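Local coordinates for protein aeromonas extracellular serine protease (Aeromonas sobria, PDB 3WQB) that cleaves host plasma proteins after paired basic residues as a secreted, calcium-binding serine protease of the furin-like subtilases, a probable virulence factor, at residues V76-A82 with A114-S120; P108-A114 with T296-G300; N91-K97 with A139-N145; A84-L88 with C326-G330. The protein carries 1 engineered substitution. All blocks are in the same frame, centred on the assembly; numbering follows the deposited sequence.

Contact 1 of 4, residues V76-A82 with A114-S120; sequences VVDDGLA and AHGTSVS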
# COMPACT_ATOMS: atom_id res chain seq x y z
N VAL A 76 -4.46 -5.92 12.73
CA VAL A 76 -3.47 -4.88 12.53
C VAL A 76 -2.11 -5.54 12.43
O VAL A 76 -1.54 -6.01 13.42
CB VAL A 76 -3.54 -3.83 13.66
CG1 VAL A 76 -2.47 -2.78 13.49
CG2 VAL A 76 -4.91 -3.17 13.67
N VAL A 77 -1.61 -5.62 11.20
CA VAL A 77 -0.34 -6.25 10.90
C VAL A 77 0.68 -5.12 10.83
O VAL A 77 0.73 -4.36 9.87
CB VAL A 77 -0.42 -7.08 9.59
CG1 VAL A 77 0.89 -7.82 9.33
CG2 VAL A 77 -1.60 -8.06 9.66
N ASP A 78 1.47 -4.96 11.88
CA ASP A 78 2.22 -3.73 12.06
C ASP A 78 3.41 -3.95 13.00
O ASP A 78 3.93 -5.06 13.07
CB ASP A 78 1.27 -2.62 12.54
CG ASP A 78 1.67 -1.24 12.08
OD1 ASP A 78 2.67 -0.71 12.61
OD2 ASP A 78 0.98 -0.67 11.21
N ASP A 79 3.85 -2.92 13.72
CA ASP A 79 5.04 -3.04 14.56
C ASP A 79 4.75 -3.55 15.97
O ASP A 79 5.68 -3.79 16.74
CB ASP A 79 5.81 -1.71 14.60
CG ASP A 79 5.10 -0.63 15.42
OD1 ASP A 79 3.99 -0.87 15.94
OD2 ASP A 79 5.68 0.47 15.55
N GLY A 80 3.48 -3.76 16.28
CA GLY A 80 3.08 -4.04 17.65
C GLY A 80 1.70 -3.49 17.96
O GLY A 80 1.09 -2.80 17.13
N LEU A 81 1.20 -3.82 19.14
CA LEU A 81 -0.06 -3.29 19.64
C LEU A 81 -0.04 -3.42 21.15
O LEU A 81 0.09 -4.53 21.67
CB LEU A 81 -1.25 -4.07 19.05
CG LEU A 81 -2.65 -3.78 19.61
CD1 LEU A 81 -3.01 -2.31 19.66
CD2 LEU A 81 -3.71 -4.58 18.84
N ALA A 82 -0.15 -2.29 21.84
CA ALA A 82 -0.20 -2.29 23.30
C ALA A 82 -1.61 -2.70 23.74
O ALA A 82 -2.48 -1.86 23.97
CB ALA A 82 0.18 -0.94 23.85
N ALA A 114 5.56 2.76 18.22
CA ALA A 114 4.21 3.21 18.57
C ALA A 114 3.25 3.17 17.39
O ALA A 114 2.09 3.55 17.50
CB ALA A 114 4.26 4.65 19.12
N HIS A 115 3.75 2.71 16.25
CA HIS A 115 3.05 2.84 15.00
C HIS A 115 1.76 2.00 14.98
O HIS A 115 0.68 2.51 14.64
CB HIS A 115 4.04 2.42 13.90
CG HIS A 115 3.60 2.71 12.51
ND1 HIS A 115 2.98 1.77 11.72
CD2 HIS A 115 3.77 3.81 11.74
CE1 HIS A 115 2.75 2.29 10.52
NE2 HIS A 115 3.25 3.52 10.50
N GLY A 116 1.87 0.74 15.36
CA GLY A 116 0.73 -0.18 15.33
C GLY A 116 -0.35 0.20 16.33
O GLY A 116 -1.54 0.03 16.06
N THR A 117 0.07 0.70 17.49
CA THR A 117 -0.86 1.14 18.52
C THR A 117 -1.60 2.40 18.06
O THR A 117 -2.81 2.53 18.26
CB THR A 117 -0.11 1.34 19.84
OG1 THR A 117 0.46 0.08 20.23
CG2 THR A 117 -1.02 1.84 20.95
N SER A 118 -0.88 3.30 17.40
CA SER A 118 -1.49 4.50 16.83
C SER A 118 -2.50 4.15 15.72
O SER A 118 -3.60 4.69 15.68
CB SER A 118 -0.42 5.46 16.31
OG SER A 118 0.41 5.93 17.36
N VAL A 119 -2.10 3.25 14.83
CA VAL A 119 -2.99 2.70 13.80
C VAL A 119 -4.27 2.13 14.42
O VAL A 119 -5.39 2.45 13.98
CB VAL A 119 -2.25 1.61 12.97
CG1 VAL A 119 -3.20 0.76 12.13
CG2 VAL A 119 -1.20 2.24 12.08
N SER A 120 -4.10 1.30 15.45
CA SER A 120 -5.21 0.62 16.08
C SER A 120 -6.24 1.58 16.66
O SER A 120 -7.44 1.34 16.53
CB SER A 120 -4.72 -0.36 17.15
OG SER A 120 -3.94 -1.37 16.54
O HOH W 1 2.73 -0.07 18.47
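The acid and base of the predicted charge relay system meet here. Asp78, just past the end of strand 73-77, accepts a hydrogen bond on OD1 from His115 ND1 at 2.7 Å and 167°, close to the plane of the imidazole. Asp78 OD1 also accepts a hydrogen bond from Asp79 N at 2.7 Å. On the far side of the ring, His115 NE2 is hydrogen-bonded to backbone of the chaperone chain, Open reading frame 2, close to Ala336, the engineered residue at the third position of the relay. In the subtilisin fold the Asp follows directly on a strand of the central parallel sheet and the His starts the next helix, as seen here with helix 115-124. Asp79 secures that first turn: its OD2 accepts His115 N at 3.0 Å and its OD1 accepts Gly116 N at 2.7 Å, while water 1 links Asp79 OD1 to Thr117 N, 2.9 Å from each. Gly116 must lack a side chain, since a CB would clash with Gly80 O, which already sits 3.2 Å from Gly116 CA in a CA-H...O contact. Thr117 OG1 accepts Ala82 N at 2.9 Å. Further along the helix, Val119 CG1 packs on Val76 CG1 at 3.9 Å, and Leu81 CD1 approaches Ser120 OG at 3.4 Å.

Contact 2 of 4, residues P108-A114 with T296-G300; sequences PTDPDTA and TDLPG. With CA (calcium ion), chain E.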
# COMPACT_ATOMS: atom_id res chain seq x y z
N PRO A 108 4.95 -3.64 22.27
CA PRO A 108 6.36 -3.36 22.00
C PRO A 108 7.19 -3.14 23.26
O PRO A 108 6.66 -2.71 24.30
CB PRO A 108 6.33 -2.07 21.19
CG PRO A 108 4.95 -1.90 20.76
CD PRO A 108 4.07 -2.61 21.70
N THR A 109 8.49 -3.42 23.14
CA THR A 109 9.47 -3.12 24.18
C THR A 109 10.26 -1.86 23.84
O THR A 109 10.99 -1.33 24.68
CB THR A 109 10.47 -4.27 24.35
OG1 THR A 109 11.06 -4.59 23.08
CG2 THR A 109 9.77 -5.49 24.92
N ASP A 110 10.13 -1.38 22.61
CA ASP A 110 10.89 -0.23 22.17
C ASP A 110 10.03 1.03 22.23
O ASP A 110 8.94 1.06 21.66
CB ASP A 110 11.37 -0.47 20.74
CG ASP A 110 12.10 0.71 20.15
OD1 ASP A 110 13.26 0.94 20.54
OD2 ASP A 110 11.50 1.38 19.29
N PRO A 111 10.50 2.09 22.92
CA PRO A 111 9.68 3.30 23.07
C PRO A 111 9.19 3.94 21.76
O PRO A 111 8.11 4.54 21.75
CB PRO A 111 10.60 4.27 23.82
CG PRO A 111 11.48 3.37 24.60
CD PRO A 111 11.75 2.19 23.71
N ASP A 112 9.95 3.83 20.67
CA ASP A 112 9.53 4.44 19.41
C ASP A 112 8.62 3.59 18.54
O ASP A 112 8.14 4.05 17.50
CB ASP A 112 10.69 4.98 18.59
CG ASP A 112 10.68 6.49 18.52
OD1 ASP A 112 9.64 7.08 18.11
OD2 ASP A 112 11.68 7.10 18.92
N THR A 113 8.34 2.38 19.00
CA THR A 113 7.57 1.40 18.23
C THR A 113 6.07 1.57 18.55
O THR A 113 5.40 0.67 19.06
CB THR A 113 8.16 -0.03 18.48
OG1 THR A 113 9.53 -0.02 18.07
CG2 THR A 113 7.47 -1.09 17.69
N ALA A 114 5.56 2.76 18.22
CA ALA A 114 4.21 3.21 18.57
C ALA A 114 3.25 3.17 17.39
O ALA A 114 2.09 3.55 17.50
CB ALA A 114 4.26 4.65 19.12
N THR A 296 -4.40 6.80 19.97
CA THR A 296 -3.80 6.10 21.09
C THR A 296 -2.30 5.92 20.89
O THR A 296 -1.84 5.45 19.84
CB THR A 296 -4.46 4.73 21.27
OG1 THR A 296 -4.49 4.04 20.01
CG2 THR A 296 -5.89 4.87 21.77
N ASP A 297 -1.53 6.28 21.91
CA ASP A 297 -0.09 6.11 21.94
C ASP A 297 0.27 4.90 22.78
O ASP A 297 -0.59 4.35 23.47
CB ASP A 297 0.53 7.36 22.58
CG ASP A 297 2.01 7.48 22.31
OD1 ASP A 297 2.43 7.17 21.18
OD2 ASP A 297 2.75 7.86 23.25
N LEU A 298 1.53 4.47 22.73
CA LEU A 298 2.00 3.55 23.76
C LEU A 298 1.77 4.19 25.13
O LEU A 298 2.05 5.37 25.31
CB LEU A 298 3.48 3.21 23.58
CG LEU A 298 3.88 2.54 22.26
CD1 LEU A 298 5.36 2.19 22.28
CD2 LEU A 298 3.05 1.31 22.01
N PRO A 299 1.23 3.41 26.09
CA PRO A 299 0.88 4.04 27.37
C PRO A 299 2.09 4.53 28.18
O PRO A 299 3.16 3.93 28.12
CB PRO A 299 0.14 2.93 28.13
CG PRO A 299 0.49 1.65 27.43
CD PRO A 299 0.84 1.99 26.03
N GLY A 300 1.90 5.62 28.90
CA GLY A 300 2.94 6.14 29.78
C GLY A 300 3.79 7.20 29.12
O GLY A 300 3.87 7.27 27.89
CA CA E . 3.14 7.51 25.61
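Leu298 is the centre of this contact, its side chain inserted from a calcium-binding loop of the subtilisin-like domain into the loop that leads up to helix 115-124. Its side chain enters a hollow made largely of backbone: CD1 lies 3.8 Å from Asp110 O, 3.7 Å from Pro111 O and 3.6 Å from Thr113 O. A type I turn from Asp110 to Thr113 curls the chain round this methyl and is braced by Thr113 OG1 bonding to Asp110 OD2 at 2.7 Å. Ala114 supplies the second surface, its CB 3.8 Å from Leu298 CG, and Pro108 the third, its CG 3.9 Å from Leu298 CD2. No hydrogen bond crosses between the segments; they meet by van der Waals contact alone. The backbone of Leu298 meanwhile faces the metal: calcium is bound by Leu298 O, Gly300 O and Asp297 OD2, each at 2.4 Å, with Met303, Asn306 and Cys326 completing the site. Asp297 OD1, which accepts the amide of Tyr305, also lies 3.7 Å from Ala114 CB.

Contact 3 of 4, residues N91-K97 with A139-N145; sequences NVRPGSK and AQLQGFN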
# COMPACT_ATOMS: atom_id res chain seq x y z
N ASN A 91 -11.55 -3.66 23.25
CA ASN A 91 -11.75 -4.07 21.86
C ASN A 91 -10.76 -5.10 21.36
O ASN A 91 -10.79 -5.48 20.19
CB ASN A 91 -11.78 -2.84 20.95
CG ASN A 91 -13.10 -2.08 21.06
OD1 ASN A 91 -14.10 -2.61 21.57
ND2 ASN A 91 -13.11 -0.84 20.60
N VAL A 92 -9.87 -5.58 22.22
CA VAL A 92 -8.92 -6.60 21.80
C VAL A 92 -9.57 -7.96 21.93
O VAL A 92 -10.11 -8.29 22.98
CB VAL A 92 -7.62 -6.53 22.63
CG1 VAL A 92 -6.69 -7.69 22.31
CG2 VAL A 92 -6.91 -5.20 22.39
N ARG A 93 -9.54 -8.74 20.86
CA ARG A 93 -10.04 -10.11 20.96
C ARG A 93 -8.86 -11.09 20.96
O ARG A 93 -7.76 -10.72 20.57
CB ARG A 93 -11.07 -10.43 19.88
CG ARG A 93 -10.49 -10.54 18.50
CD ARG A 93 -11.49 -11.18 17.54
NE ARG A 93 -10.90 -11.36 16.21
CZ ARG A 93 -10.82 -12.51 15.55
NH1 ARG A 93 -11.33 -13.63 16.04
NH2 ARG A 93 -10.27 -12.52 14.35
N PRO A 94 -9.10 -12.34 21.40
CA PRO A 94 -7.99 -13.29 21.43
C PRO A 94 -7.39 -13.57 20.06
O PRO A 94 -8.09 -13.49 19.04
CB PRO A 94 -8.64 -14.57 21.97
CG PRO A 94 -9.80 -14.09 22.75
CD PRO A 94 -10.32 -12.92 21.97
N GLY A 95 -6.10 -13.90 20.05
CA GLY A 95 -5.44 -14.36 18.84
C GLY A 95 -4.24 -13.57 18.37
O GLY A 95 -3.54 -14.01 17.46
N SER A 96 -3.98 -12.41 18.96
CA SER A 96 -2.75 -11.67 18.65
C SER A 96 -1.53 -12.55 18.85
O SER A 96 -1.55 -13.47 19.69
CB SER A 96 -2.60 -10.45 19.54
OG SER A 96 -3.62 -9.50 19.33
N LYS A 97 -0.46 -12.27 18.11
CA LYS A 97 0.80 -12.98 18.27
C LYS A 97 1.98 -12.03 18.21
O LYS A 97 2.09 -11.16 17.32
CB LYS A 97 0.96 -14.10 17.23
CG LYS A 97 2.18 -14.98 17.50
CD LYS A 97 2.26 -16.20 16.60
CE LYS A 97 3.55 -16.95 16.87
NZ LYS A 97 3.64 -18.17 16.01
N ALA A 139 -15.54 -2.29 16.69
CA ALA A 139 -14.78 -3.33 16.00
C ALA A 139 -13.81 -4.01 16.98
O ALA A 139 -13.45 -3.42 18.01
CB ALA A 139 -14.05 -2.75 14.80
N GLN A 140 -13.39 -5.22 16.65
CA GLN A 140 -12.48 -6.00 17.50
C GLN A 140 -11.12 -6.15 16.84
O GLN A 140 -11.04 -6.46 15.66
CB GLN A 140 -13.07 -7.37 17.83
CG GLN A 140 -14.34 -7.31 18.67
CD GLN A 140 -14.09 -7.59 20.13
OE1 GLN A 140 -13.82 -6.67 20.91
NE2 GLN A 140 -14.21 -8.85 20.53
N LEU A 141 -10.06 -5.97 17.62
CA LEU A 141 -8.69 -5.94 17.10
C LEU A 141 -7.86 -7.15 17.48
O LEU A 141 -7.98 -7.69 18.59
CB LEU A 141 -7.95 -4.72 17.63
CG LEU A 141 -8.51 -3.33 17.33
CD1 LEU A 141 -7.90 -2.33 18.30
CD2 LEU A 141 -8.22 -2.99 15.88
N GLN A 142 -7.00 -7.55 16.55
CA GLN A 142 -5.84 -8.38 16.85
C GLN A 142 -4.60 -7.66 16.35
O GLN A 142 -4.66 -6.91 15.37
CB GLN A 142 -5.91 -9.72 16.14
CG GLN A 142 -6.94 -10.69 16.63
CD GLN A 142 -7.04 -11.87 15.69
OE1 GLN A 142 -6.73 -11.77 14.50
NE2 GLN A 142 -7.46 -13.01 16.23
N GLY A 143 -3.46 -7.91 17.00
CA GLY A 143 -2.19 -7.34 16.55
C GLY A 143 -1.16 -8.41 16.24
O GLY A 143 -1.06 -9.41 16.96
N PHE A 144 -0.39 -8.20 15.18
CA PHE A 144 0.68 -9.11 14.79
C PHE A 144 1.87 -8.22 14.47
O PHE A 144 1.82 -7.44 13.52
CB PHE A 144 0.27 -9.95 13.58
CG PHE A 144 -0.96 -10.76 13.82
CD1 PHE A 144 -0.89 -11.97 14.48
CD2 PHE A 144 -2.21 -10.30 13.40
CE1 PHE A 144 -2.03 -12.73 14.74
CE2 PHE A 144 -3.35 -11.05 13.64
CZ PHE A 144 -3.27 -12.26 14.32
N ASN A 145 2.93 -8.32 15.29
CA ASN A 145 4.03 -7.36 15.24
C ASN A 145 5.11 -7.69 14.20
O ASN A 145 6.31 -7.73 14.52
CB ASN A 145 4.63 -7.14 16.64
CG ASN A 145 5.30 -8.38 17.20
OD1 ASN A 145 5.02 -9.50 16.78
ND2 ASN A 145 6.18 -8.18 18.18
O HOH W 2 -9.72 -8.99 15.26
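Gln142 NE2 lies over one face of the Arg93 guanidinium, 3.4 Å from Arg93 NH2. Both atoms are donors and do not bond to each other: Gln142 NE2 gives a hydrogen bond to Pro94 O at 2.9 Å, and Arg93 NH2 forms a salt bridge with Asp170 and a hydrogen bond with Asn171, which also meets Gln142 OE1. The two backbones run side by side, their end-to-end directions 25° apart. Leu141 N donates to Asn91 O at 2.7 Å and Arg93 N to Leu141 O at 2.9 Å, a parallel bridge between Val92 and Leu141. The chain 91-97 then bows outward round the Gln142 amide through Pro94 and Gly95, where a side chain on Gly95 would collide with Gln142 NE2. It returns two residues out of step. There Ser96 OG accepts Gly143 N at 2.8 Å, standing in for a backbone partner, and Lys97 N donates to Gly143 O at 3.1 Å as Lys97 bridges Phe144. The Phe144 ring lies against the loop, its CE1 3.4 Å from Gly95 O, and packs on helix 155-164. Water 2 joins Arg93 NE (2.8 Å) to Gln140 O (2.9 Å). Strand 140-144 is the outermost strand on its side of the chain's parallel sheet, and the loop clings in two short bridges to that edge of the subtilisin-like alpha/beta domain.

Contact 4 of 4, residues A84-L88 with C326-G330; sequences AHPDL and CDYNG. With CA (calcium ion), chain C; CA (calcium ion), chain E.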
# COMPACT_ATOMS: atom_id res chain seq x y z
N ALA A 84 -2.98 -3.79 26.36
CA ALA A 84 -3.51 -3.36 27.65
C ALA A 84 -3.80 -1.85 27.75
O ALA A 84 -4.20 -1.37 28.81
CB ALA A 84 -2.59 -3.81 28.78
N HIS A 85 -3.61 -1.11 26.65
CA HIS A 85 -3.97 0.31 26.62
C HIS A 85 -5.40 0.49 27.11
O HIS A 85 -6.29 -0.23 26.67
CB HIS A 85 -3.87 0.85 25.20
CG HIS A 85 -3.85 2.35 25.13
ND1 HIS A 85 -4.96 3.12 25.40
CD2 HIS A 85 -2.84 3.21 24.86
CE1 HIS A 85 -4.63 4.40 25.28
NE2 HIS A 85 -3.36 4.48 24.94
N PRO A 86 -5.62 1.46 28.01
CA PRO A 86 -6.97 1.62 28.58
C PRO A 86 -8.04 1.98 27.55
O PRO A 86 -9.23 1.70 27.77
CB PRO A 86 -6.80 2.75 29.61
CG PRO A 86 -5.53 3.42 29.27
CD PRO A 86 -4.65 2.38 28.63
N ASP A 87 -7.62 2.55 26.42
CA ASP A 87 -8.57 2.93 25.38
C ASP A 87 -8.59 1.96 24.21
O ASP A 87 -9.19 2.25 23.18
CB ASP A 87 -8.33 4.38 24.91
CG ASP A 87 -9.63 5.14 24.65
OD1 ASP A 87 -10.70 4.71 25.14
OD2 ASP A 87 -9.58 6.19 23.96
N LEU A 88 -7.94 0.80 24.38
CA LEU A 88 -7.96 -0.28 23.37
C LEU A 88 -8.39 -1.64 23.91
O LEU A 88 -8.99 -2.43 23.18
CB LEU A 88 -6.60 -0.44 22.69
CG LEU A 88 -6.09 0.77 21.89
CD1 LEU A 88 -4.64 0.57 21.48
CD2 LEU A 88 -6.97 1.03 20.66
N CYS A 326 0.31 10.41 29.24
CA CYS A 326 0.83 10.37 27.86
C CYS A 326 0.34 9.14 27.09
O CYS A 326 1.13 8.46 26.42
CB CYS A 326 2.37 10.39 27.87
SG CYS A 326 3.10 11.81 28.71
N ASP A 327 -0.96 8.86 27.20
CA ASP A 327 -1.56 7.69 26.56
C ASP A 327 -2.01 7.96 25.13
O ASP A 327 -2.46 7.03 24.45
CB ASP A 327 -2.76 7.18 27.37
CG ASP A 327 -2.37 6.50 28.68
OD1 ASP A 327 -1.21 6.05 28.84
OD2 ASP A 327 -3.26 6.40 29.54
N TYR A 328 -1.93 9.22 24.69
CA TYR A 328 -2.41 9.65 23.36
C TYR A 328 -1.33 10.47 22.67
O TYR A 328 -0.46 11.03 23.33
CB TYR A 328 -3.75 10.41 23.48
CG TYR A 328 -4.68 9.57 24.29
CD1 TYR A 328 -5.36 8.50 23.71
CD2 TYR A 328 -4.78 9.73 25.68
CE1 TYR A 328 -6.15 7.65 24.46
CE2 TYR A 328 -5.56 8.89 26.45
CZ TYR A 328 -6.24 7.84 25.83
OH TYR A 328 -7.02 6.99 26.56
N ASN A 329 -1.36 10.51 21.35
CA ASN A 329 -0.42 11.37 20.62
C ASN A 329 -1.17 12.12 19.52
O ASN A 329 -2.29 11.75 19.18
CB ASN A 329 0.79 10.57 20.08
CG ASN A 329 0.45 9.69 18.87
OD1 ASN A 329 0.17 10.19 17.78
ND2 ASN A 329 0.56 8.37 19.05
N GLY A 330 -0.56 13.18 19.00
CA GLY A 330 -1.18 13.99 17.95
C GLY A 330 -0.35 14.04 16.68
O GLY A 330 -0.55 14.91 15.82
CA CA C . -12.05 6.52 24.29
CA CA E . 3.14 7.51 25.61
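In this part of the subtilisin-like domain, the loop 84-88 meets the segment 326-330, which leads into strand 328-329, between two calcium sites. After the exposed Ala84, His85 makes the hydrogen bond that crosses between the segments: its NE2 donates to Asp327 O at 2.7 Å and 162°, while its ND1 accepts Asp87 N at 2.9 Å. Both ring nitrogens are thus engaged, and the imidazole spans its own loop and the opposing chain. The edge of the same ring also points at the face of Tyr328 in an offset edge-to-face pair, with centroids 5.4 Å apart and planes at 72°. Pro86 CG lies 3.8 Å from OD2 of Asp327, a carboxylate whose main polar partner is Gly300. Asp87 turns its carboxylate to one calcium, binding it through OD1 at 2.4 Å and OD2 at 2.5 Å; Asn29, Val126, Asn128, Ile130 and Thr132 complete that site. Leu88 N closes the turn on His85 O at 3.0 Å. On the other side, Cys326 O binds the second calcium at 2.4 Å, and its sulphur is in a disulfide with Cys301. Between the metals, the Tyr328 hydroxyl reaches the root of the Asp87 side chain, OH lying 3.4 Å from CB.

Overall arrangement
The four contacts lie on one side of the chain's centre, within the protease domain. Contact 1 holds the predicted catalytic Asp-His pair and touches contacts 2, 3 and 4, their centres about 9, 10 and 11 Å from its own. Contact 2 shares Ala114 with it and is joined by Thr117 O and Thr296 OG1, 2.9 Å apart. Contact 3 flanks strand 73-77 through Val76 N to Gln142 O at 2.8 Å and Asp78 N to Phe144 O at 3.0 Å. Contact 4 reaches the helix where Asn329 ND2 meets Ser118 OG at 3.0 Å. Contacts 2 and 4 contribute ligands to one calcium and are tied by Asp297 N to Asp327 O at 2.8 Å.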